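Local coordinates for AlyQ (Persicobacter sp. CCB-QB2, PDB 5XNR), which probably cleaves alginate by beta-elimination, pairing a lyase domain with a family 32 carbohydrate-binding module on the same chain, at residues Asp10-Thr15 and Thr46-Ser51; Ala191-Ala196 and Glu381-Asp386; Gly312-Tyr317 and Leu349-Ser354. All blocks are in the same frame, centred on the assembly; numbering follows the deposited sequence.

In the fold
The three contacts span two beta-sandwich domains, and along the chain they open with contact 1 in the carbohydrate-binding module. There the edge strand 13-16 meets strand 44-49 in a five-stranded antiparallel sheet. Contacts 2 and 3 both belong to the lyase domain and reach the same seven-stranded sheet; the segments of contact 3 lie in sequence between those of contact 2. Their centres are about 25 Å apart, whereas the centre of contact 1 is about 39 Å from that of contact 2 and 55 Å from that of contact 3. Within the lyase domain one sheet brings together strands remote in sequence, and contact 3 ties it to a loop leading to the other sheet.

Contact 1. Residues Asp10-Thr15 and Thr46-Ser51; sequences DIVAVT and TFDLGS
Ala13-Thr15 runs antiparallel to Thr46-Leu49, the strand axes approaching to 4.8 Å, and a classic beta bulge puts Val12 and Ala13 together opposite Asp48. The carbonyl Asp48 O accepts a hydrogen bond from Val12 N at 2.8 Å, nearly in line with the C=O, and a weak one from Ala13 N. Further along, Thr15 and Thr46 form a hydrogen-bonded pair.

On one face Phe47 meets two aliphatic side chains. Val14 has CG1 between backbone N and carbonyl carbon (chi1 56°), which leaves Val14 CG2 anti to N and 3.7 Å from Phe47 CD1. Ile11 CG2 arrives at the ring edge, 4.1 Å from that same Phe47 CD1. Val129 and Ile131, from strand 123-133 of the facing sheet, also pack on Phe47.

On the other face Asp48 OD1 accepts from Gly50 N at 2.8 Å, approached from above the carboxylate plane, which makes an Asx turn; Val12 CG1 lies 3.4 Å from Gly50 N. The same oxygen forms a salt bridge with Arg109 NE. Strand 44-49 thus divides its chemistry: apolar side chains join the two sheets of the module, while one carboxylate braces the turn after Leu49 and probably has its charge balanced by arginine.

Contact 2. Residues Ala191-Ala196 and Glu381-Asp386; sequences AMVFRA and EVVVYD
An antiparallel strand pair in the seven-stranded sheet of the lyase domain joins Met192-Ala196 to Glu381-Asp386, although 184 residues separate the two segments. Met192 pairs with Val384, and Phe194 with Val382, through two backbone hydrogen bonds each; Phe194 N reaches Val382 O at 2.9 Å, almost straight at 175°.

The side chains alternate between the two faces. On the face of Met192, Phe194, Val382 and Val384, the two methyl branches of Val384 part company. Val384 CG1 meets Met192 CE at 3.9 Å, the two side chains running side by side, while Val384 CG2 comes obliquely to the Phe194 ring, 3.7 Å from Phe194 CE1. Trp183 of the adjoining strand touches both Met192 and Phe194, and Asn360 of the other sheet touches Val382 and donates to Phe194 O.

On the face of Val193, Arg195, Glu381 and Val383, a salt bridge crosses the pair. Arg195 bends at chi3 (-56°) and turns its guanidinium side-on, so that Arg195 NE at 3.0 Å and NH2 at 2.9 Å share the single atom Glu381 OE1, both bonds being bent as a result. The guanidinium and carboxylate planes are 41° apart, and OE1 is tilted out of the arginine plane. The other oxygen, Glu381 OE2, is held by Thr243 OG1, while Arg195 also makes a cation-pi contact with Tyr379. Val193 CG1 packs 3.6 Å from Glu381 CD.

Where the pairing ends, Ala191 CB sits over one face of the Tyr385 ring, 3.9 Å from its centroid, in a CH-pi contact. Pairing of an early strand with the C-terminal one, with an apolar face turned to a second sheet, is consistent with the beta-jelly roll of the concanavalin-like clan, to which this alginate lyase domain belongs.

Contact 3. Residues Gly312-Tyr317 and Leu349-Ser354; sequences GKHYLY and LNYDQS
His314 and Tyr351 approach from opposite directions and meet rim to rim, their ring planes 40° apart and neither ring lying over the other. Their contact is polar: His314 NE2 and Tyr351 OH are hydrogen-bonded at 2.8 Å, with the hydroxyl near the plane of the imidazole. Tyr351 adopts a chi1 of 48°, its CG placed between backbone N and carbonyl carbon, which brings the hydroxyl end within hydrogen-bonding distance of His314.

His314 ND1 donates a bent hydrogen bond to Gly312 O at 2.8 Å, with that oxygen lying in the ring plane. A hydrogen bond from Leu349 N to the same Gly312 O, at 2.9 Å, carries the link across to the loop. These two donors come to the carbonyl from opposite faces of its plane. Asn350 ND2 stands 3.3 Å from Gly312 CA, but its hydrogen bond goes to Thr230 OG1, which also accepts from Tyr351 N.

Gly312 has a positive phi of 99°, a backbone shape that favours glycine, and its close fit against Leu349 and Asn350 suits a residue without a side chain. With a partner at each nitrogen, the buried imidazole should be restrained in its rotation. It ties the start of strand 313-319 to the loop before strand 355-358 of the other sheet: one ring nitrogen is bonded to the loop's Tyr351 OH, the other to Gly312 O, which also accepts from Leu349 N of the loop.

Contact 1. Residues Asp10-Thr15 and Thr46-Ser51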
loop_
_atom_site.group_PDB
_atom_site.type_symbol
_atom_site.label_atom_id
_atom_site.label_comp_id
_atom_site.label_asym_id
_atom_site.label_seq_id
_atom_site.Cartn_x
_atom_site.Cartn_y
_atom_site.Cartn_z
ATOM N N ASP A 10 12.590 -19.359 -0.164
ATOM C CA ASP A 10 13.625 -20.352 -0.438
ATOM C C ASP A 10 13.488 -21.506 0.550
ATOM O O ASP A 10 13.297 -21.302 1.746
ATOM C CB ASP A 10 15.033 -19.779 -0.302
ATOM C CG ASP A 10 15.293 -18.591 -1.204
ATOM O OD1 ASP A 10 14.730 -18.561 -2.311
ATOM O OD2 ASP A 10 16.057 -17.708 -0.783
ATOM N N ILE A 11 13.583 -22.710 0.021
ATOM C CA ILE A 11 13.537 -23.909 0.843
ATOM C C ILE A 11 14.985 -24.281 1.146
ATOM O O ILE A 11 15.741 -24.558 0.227
ATOM C CB ILE A 11 12.792 -25.066 0.138
ATOM C CG1 ILE A 11 11.351 -24.690 -0.228
ATOM C CG2 ILE A 11 12.848 -26.343 0.973
ATOM C CD1 ILE A 11 10.742 -25.563 -1.316
ATOM N N VAL A 12 15.351 -24.288 2.416
ATOM C CA VAL A 12 16.749 -24.409 2.750
ATOM C C VAL A 12 17.094 -25.880 3.020
ATOM O O VAL A 12 18.251 -26.266 2.900
ATOM C CB VAL A 12 17.131 -23.492 3.927
ATOM C CG1 VAL A 12 16.314 -23.788 5.175
ATOM C CG2 VAL A 12 18.625 -23.593 4.215
ATOM N N ALA A 13 16.105 -26.702 3.377
ATOM C CA ALA A 13 16.349 -28.125 3.547
ATOM C C ALA A 13 15.025 -28.886 3.432
ATOM O O ALA A 13 13.928 -28.327 3.523
ATOM C CB ALA A 13 17.021 -28.390 4.879
ATOM N N VAL A 14 15.158 -30.181 3.259
ATOM C CA VAL A 14 14.007 -31.024 3.124
ATOM C C VAL A 14 14.372 -32.421 3.644
ATOM O O VAL A 14 15.491 -32.922 3.439
ATOM C CB VAL A 14 13.504 -31.047 1.669
ATOM C CG1 VAL A 14 14.573 -31.465 0.677
ATOM C CG2 VAL A 14 12.299 -31.937 1.517
ATOM N N THR A 15 13.404 -33.009 4.339
ATOM C CA THR A 15 13.488 -34.338 4.900
ATOM C C THR A 15 12.190 -35.067 4.553
ATOM O O THR A 15 11.311 -34.517 3.892
ATOM C CB THR A 15 13.718 -34.276 6.413
ATOM O OG1 THR A 15 12.508 -33.797 7.016
ATOM C CG2 THR A 15 14.895 -33.391 6.782
ATOM N N THR A 46 8.881 -33.128 4.250
ATOM C CA THR A 46 8.867 -31.956 5.172
ATOM C C THR A 46 9.882 -30.886 4.739
ATOM O O THR A 46 11.089 -31.135 4.717
ATOM C CB THR A 46 9.202 -32.350 6.616
ATOM O OG1 THR A 46 8.276 -33.338 7.080
ATOM C CG2 THR A 46 9.181 -31.154 7.545
ATOM N N PHE A 47 9.386 -29.680 4.450
ATOM C CA PHE A 47 10.194 -28.612 3.850
ATOM C C PHE A 47 10.515 -27.585 4.913
ATOM O O PHE A 47 9.645 -27.256 5.683
ATOM C CB PHE A 47 9.463 -27.950 2.682
ATOM C CG PHE A 47 9.089 -28.924 1.603
ATOM C CD1 PHE A 47 9.986 -29.235 0.595
ATOM C CD2 PHE A 47 7.872 -29.582 1.633
ATOM C CE1 PHE A 47 9.648 -30.148 -0.394
ATOM C CE2 PHE A 47 7.543 -30.507 0.650
ATOM C CZ PHE A 47 8.425 -30.784 -0.363
ATOM N N ASP A 48 11.764 -27.125 4.925
ATOM C CA ASP A 48 12.255 -26.179 5.934
ATOM C C ASP A 48 12.628 -24.837 5.278
ATOM O O ASP A 48 13.479 -24.807 4.386
ATOM C CB ASP A 48 13.474 -26.741 6.681
ATOM C CG ASP A 48 13.944 -25.854 7.835
ATOM O OD1 ASP A 48 13.280 -24.804 8.098
ATOM O OD2 ASP A 48 14.967 -26.203 8.460
ATOM N N LEU A 49 12.071 -23.743 5.811
ATOM C CA LEU A 49 12.319 -22.358 5.317
ATOM C C LEU A 49 13.411 -21.618 6.109
ATOM O O LEU A 49 13.671 -20.425 5.836
ATOM C CB LEU A 49 11.023 -21.560 5.425
ATOM C CG LEU A 49 9.862 -22.077 4.606
ATOM C CD1 LEU A 49 8.710 -21.096 4.722
ATOM C CD2 LEU A 49 10.273 -22.276 3.150
ATOM N N GLY A 50 14.006 -22.262 7.107
ATOM C CA GLY A 50 15.142 -21.665 7.831
ATOM C C GLY A 50 14.705 -20.879 9.064
ATOM O O GLY A 50 15.411 -20.887 10.078
ATOM N N SER A 51 13.569 -20.175 8.939
ATOM C CA SER A 51 12.893 -19.408 10.004
ATOM C C SER A 51 11.391 -19.362 9.687
ATOM O O SER A 51 10.965 -19.909 8.673
ATOM C CB SER A 51 13.461 -18.001 10.142
ATOM O OG SER A 51 13.088 -17.176 9.039
#

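Contact 2. Residues Ala191-Ala196 and Glu381-Asp386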
loop_
_atom_site.group_PDB
_atom_site.type_symbol
_atom_site.label_atom_id
_atom_site.label_comp_id
_atom_site.label_asym_id
_atom_site.label_seq_id
_atom_site.Cartn_x
_atom_site.Cartn_y
_atom_site.Cartn_z
ATOM N N ALA A 191 -4.038 2.680 8.225
ATOM C CA ALA A 191 -4.067 3.921 7.438
ATOM C C ALA A 191 -5.495 4.466 7.357
ATOM O O ALA A 191 -6.429 3.749 7.628
ATOM C CB ALA A 191 -3.515 3.677 6.065
ATOM N N MET A 192 -5.632 5.745 7.025
ATOM C CA MET A 192 -6.947 6.358 6.782
ATOM C C MET A 192 -7.075 6.616 5.285
ATOM O O MET A 192 -6.080 6.909 4.610
ATOM C CB MET A 192 -7.173 7.672 7.532
ATOM C CG MET A 192 -5.911 8.385 7.965
ATOM S SD MET A 192 -6.243 9.991 8.747
ATOM C CE MET A 192 -4.604 10.689 8.551
ATOM N N VAL A 193 -8.306 6.474 4.799
ATOM C CA VAL A 193 -8.568 6.507 3.387
ATOM C C VAL A 193 -9.489 7.692 3.113
ATOM O O VAL A 193 -10.548 7.804 3.694
ATOM C CB VAL A 193 -9.213 5.200 2.905
ATOM C CG1 VAL A 193 -9.306 5.167 1.402
ATOM C CG2 VAL A 193 -8.477 3.982 3.422
ATOM N N PHE A 194 -9.038 8.549 2.217
ATOM C CA PHE A 194 -9.789 9.650 1.752
ATOM C C PHE A 194 -10.296 9.341 0.335
ATOM O O PHE A 194 -9.529 9.417 -0.627
ATOM C CB PHE A 194 -8.888 10.885 1.749
ATOM C CG PHE A 194 -8.335 11.303 3.086
ATOM C CD1 PHE A 194 -7.157 10.763 3.565
ATOM C CD2 PHE A 194 -8.972 12.269 3.845
ATOM C CE1 PHE A 194 -6.624 11.182 4.777
ATOM C CE2 PHE A 194 -8.445 12.683 5.061
ATOM C CZ PHE A 194 -7.267 12.141 5.525
ATOM N N ARG A 195 -11.592 9.031 0.220
ATOM C CA ARG A 195 -12.229 8.645 -1.032
ATOM C C ARG A 195 -13.158 9.762 -1.532
ATOM O O ARG A 195 -14.069 10.183 -0.831
ATOM C CB ARG A 195 -13.071 7.375 -0.859
ATOM C CG ARG A 195 -13.791 6.986 -2.145
ATOM C CD ARG A 195 -14.269 5.554 -2.301
ATOM N NE ARG A 195 -13.237 4.540 -2.162
ATOM C CZ ARG A 195 -13.478 3.241 -2.275
ATOM N NH1 ARG A 195 -14.579 2.823 -2.877
ATOM N NH2 ARG A 195 -12.632 2.368 -1.772
ATOM N N ALA A 196 -12.959 10.165 -2.777
ATOM C CA ALA A 196 -13.685 11.269 -3.401
ATOM C C ALA A 196 -14.332 10.766 -4.698
ATOM O O ALA A 196 -13.728 10.870 -5.759
ATOM C CB ALA A 196 -12.740 12.427 -3.670
ATOM N N GLU A 381 -8.604 8.517 -4.807
ATOM C CA GLU A 381 -8.385 7.970 -3.482
ATOM C C GLU A 381 -6.907 8.072 -3.067
ATOM O O GLU A 381 -5.995 7.859 -3.851
ATOM C CB GLU A 381 -8.829 6.510 -3.456
ATOM C CG GLU A 381 -8.700 5.860 -2.088
ATOM C CD GLU A 381 -9.091 4.398 -2.076
ATOM O OE1 GLU A 381 -10.291 4.105 -1.860
ATOM O OE2 GLU A 381 -8.207 3.567 -2.322
ATOM N N VAL A 382 -6.726 8.334 -1.776
ATOM C CA VAL A 382 -5.430 8.555 -1.125
ATOM C C VAL A 382 -5.476 7.848 0.230
ATOM O O VAL A 382 -6.407 8.043 1.007
ATOM C CB VAL A 382 -5.099 10.059 -0.973
ATOM C CG1 VAL A 382 -3.846 10.319 -0.153
ATOM C CG2 VAL A 382 -4.948 10.726 -2.323
ATOM N N VAL A 383 -4.463 7.033 0.466
ATOM C CA VAL A 383 -4.326 6.244 1.672
ATOM C C VAL A 383 -3.134 6.810 2.446
ATOM O O VAL A 383 -2.014 6.789 1.923
ATOM C CB VAL A 383 -4.102 4.743 1.365
ATOM C CG1 VAL A 383 -4.175 3.917 2.633
ATOM C CG2 VAL A 383 -5.079 4.178 0.339
ATOM N N VAL A 384 -3.382 7.257 3.679
ATOM C CA VAL A 384 -2.365 7.920 4.506
ATOM C C VAL A 384 -2.007 7.028 5.700
ATOM O O VAL A 384 -2.832 6.790 6.569
ATOM C CB VAL A 384 -2.839 9.299 4.996
ATOM C CG1 VAL A 384 -1.823 9.905 5.933
ATOM C CG2 VAL A 384 -3.118 10.239 3.846
ATOM N N TYR A 385 -0.757 6.569 5.736
ATOM C CA TYR A 385 -0.305 5.676 6.765
ATOM C C TYR A 385 0.150 6.496 7.976
ATOM O O TYR A 385 -0.098 6.095 9.112
ATOM C CB TYR A 385 0.784 4.756 6.204
ATOM C CG TYR A 385 0.296 3.819 5.128
ATOM C CD1 TYR A 385 0.219 4.215 3.803
ATOM C CD2 TYR A 385 -0.155 2.543 5.438
ATOM C CE1 TYR A 385 -0.279 3.366 2.826
ATOM C CE2 TYR A 385 -0.650 1.682 4.469
ATOM C CZ TYR A 385 -0.698 2.092 3.154
ATOM O OH TYR A 385 -1.184 1.254 2.192
ATOM N N ASP A 386 0.803 7.642 7.745
ATOM C CA ASP A 386 1.351 8.445 8.830
ATOM C C ASP A 386 1.571 9.883 8.372
ATOM O O ASP A 386 1.705 10.156 7.212
ATOM C CB ASP A 386 2.677 7.851 9.289
ATOM C CG ASP A 386 3.182 8.339 10.637
ATOM O OD1 ASP A 386 2.354 8.625 11.526
ATOM O OD2 ASP A 386 4.408 8.386 10.792
#

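Contact 3. Residues Gly312-Tyr317 and Leu349-Ser354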
loop_
_atom_site.group_PDB
_atom_site.type_symbol
_atom_site.label_atom_id
_atom_site.label_comp_id
_atom_site.label_asym_id
_atom_site.label_seq_id
_atom_site.Cartn_x
_atom_site.Cartn_y
_atom_site.Cartn_z
ATOM N N GLY A 312 10.930 31.282 3.828
ATOM C CA GLY A 312 10.577 31.504 2.430
ATOM C C GLY A 312 11.115 30.430 1.491
ATOM O O GLY A 312 10.558 30.242 0.410
ATOM N N LYS A 313 12.196 29.732 1.862
ATOM C CA LYS A 313 12.769 28.673 1.024
ATOM C C LYS A 313 11.976 27.387 1.221
ATOM O O LYS A 313 11.902 26.907 2.346
ATOM C CB LYS A 313 14.223 28.339 1.368
ATOM C CG LYS A 313 15.224 29.450 1.105
ATOM C CD LYS A 313 16.465 29.042 0.319
ATOM C CE LYS A 313 17.253 30.274 -0.083
ATOM N NZ LYS A 313 18.638 29.976 -0.499
ATOM N N HIS A 314 11.453 26.849 0.106
ATOM C CA HIS A 314 10.612 25.662 0.058
ATOM C C HIS A 314 11.444 24.468 -0.410
ATOM O O HIS A 314 11.935 24.499 -1.537
ATOM C CB HIS A 314 9.454 25.879 -0.924
ATOM C CG HIS A 314 8.458 26.894 -0.491
ATOM N ND1 HIS A 314 8.823 28.156 -0.088
ATOM C CD2 HIS A 314 7.112 26.835 -0.415
ATOM C CE1 HIS A 314 7.731 28.839 0.216
ATOM N NE2 HIS A 314 6.659 28.043 0.020
ATOM N N TYR A 315 11.578 23.433 0.418
ATOM C CA TYR A 315 12.305 22.210 0.023
ATOM C C TYR A 315 11.317 21.032 -0.168
ATOM O O TYR A 315 10.343 20.895 0.594
ATOM C CB TYR A 315 13.374 21.844 1.060
ATOM C CG TYR A 315 14.405 22.899 1.382
ATOM C CD1 TYR A 315 14.179 23.874 2.347
ATOM C CD2 TYR A 315 15.651 22.878 0.771
ATOM C CE1 TYR A 315 15.141 24.822 2.659
ATOM C CE2 TYR A 315 16.618 23.825 1.071
ATOM C CZ TYR A 315 16.371 24.800 2.024
ATOM O OH TYR A 315 17.343 25.721 2.318
ATOM N N LEU A 316 11.592 20.158 -1.155
ATOM C CA LEU A 316 10.760 18.987 -1.454
ATOM C C LEU A 316 11.559 17.695 -1.289
ATOM O O LEU A 316 12.555 17.489 -1.966
ATOM C CB LEU A 316 10.240 19.126 -2.881
ATOM C CG LEU A 316 9.460 17.931 -3.426
ATOM C CD1 LEU A 316 8.193 17.665 -2.622
ATOM C CD2 LEU A 316 9.137 18.171 -4.892
ATOM N N TYR A 317 11.112 16.839 -0.374
ATOM C CA TYR A 317 11.737 15.536 -0.148
ATOM C C TYR A 317 10.753 14.453 -0.584
ATOM O O TYR A 317 9.578 14.574 -0.314
ATOM C CB TYR A 317 12.034 15.282 1.334
ATOM C CG TYR A 317 12.944 16.254 2.047
ATOM C CD1 TYR A 317 12.505 17.506 2.434
ATOM C CD2 TYR A 317 14.239 15.898 2.395
ATOM C CE1 TYR A 317 13.329 18.377 3.137
ATOM C CE2 TYR A 317 15.089 16.776 3.054
ATOM C CZ TYR A 317 14.634 18.024 3.439
ATOM O OH TYR A 317 15.468 18.888 4.107
ATOM N N LEU A 349 9.895 32.099 -1.666
ATOM C CA LEU A 349 8.820 33.069 -1.720
ATOM C C LEU A 349 8.303 33.314 -0.304
ATOM O O LEU A 349 8.277 32.397 0.500
ATOM C CB LEU A 349 7.709 32.538 -2.624
ATOM C CG LEU A 349 6.524 33.481 -2.822
ATOM C CD1 LEU A 349 6.825 34.536 -3.877
ATOM C CD2 LEU A 349 5.286 32.690 -3.209
ATOM N N ASN A 350 7.912 34.547 -0.019
ATOM C CA ASN A 350 7.393 34.890 1.298
ATOM C C ASN A 350 5.910 35.270 1.179
ATOM O O ASN A 350 5.484 35.993 0.244
ATOM C CB ASN A 350 8.212 35.998 1.981
ATOM C CG ASN A 350 9.560 35.509 2.458
ATOM O OD1 ASN A 350 10.596 36.027 2.031
ATOM N ND2 ASN A 350 9.556 34.482 3.298
ATOM N N TYR A 351 5.138 34.773 2.143
ATOM C CA TYR A 351 3.722 35.090 2.256
ATOM C C TYR A 351 3.268 34.733 3.673
ATOM O O TYR A 351 3.981 34.025 4.419
ATOM C CB TYR A 351 2.881 34.343 1.209
ATOM C CG TYR A 351 3.178 32.872 1.108
ATOM C CD1 TYR A 351 4.239 32.412 0.343
ATOM C CD2 TYR A 351 2.422 31.926 1.789
ATOM C CE1 TYR A 351 4.534 31.058 0.247
ATOM C CE2 TYR A 351 2.699 30.561 1.702
ATOM C CZ TYR A 351 3.770 30.128 0.934
ATOM O OH TYR A 351 4.092 28.803 0.835
ATOM N N ASP A 352 2.080 35.231 4.014
ATOM C CA ASP A 352 1.441 34.949 5.311
ATOM C C ASP A 352 0.106 34.245 5.039
ATOM O O ASP A 352 -0.177 33.826 3.890
ATOM C CB ASP A 352 1.327 36.220 6.161
ATOM C CG ASP A 352 0.461 37.310 5.549
ATOM O OD1 ASP A 352 -0.336 36.991 4.638
ATOM O OD2 ASP A 352 0.582 38.478 5.995
ATOM N N GLN A 353 -0.682 34.092 6.100
ATOM C CA GLN A 353 -2.017 33.481 6.033
ATOM C C GLN A 353 -1.897 32.068 5.435
ATOM O O GLN A 353 -2.722 31.668 4.614
ATOM C CB GLN A 353 -2.995 34.390 5.272
ATOM C CG GLN A 353 -3.377 35.660 6.040
ATOM C CD GLN A 353 -4.228 35.426 7.274
ATOM O OE1 GLN A 353 -3.727 35.279 8.393
ATOM N NE2 GLN A 353 -5.539 35.372 7.081
ATOM N N SER A 354 -0.876 31.327 5.879
ATOM C CA SER A 354 -0.546 30.044 5.307
ATOM C C SER A 354 -0.975 28.901 6.239
ATOM O O SER A 354 -0.903 29.027 7.466
ATOM C CB SER A 354 0.922 29.962 5.007
ATOM O OG SER A 354 1.251 28.666 4.499
#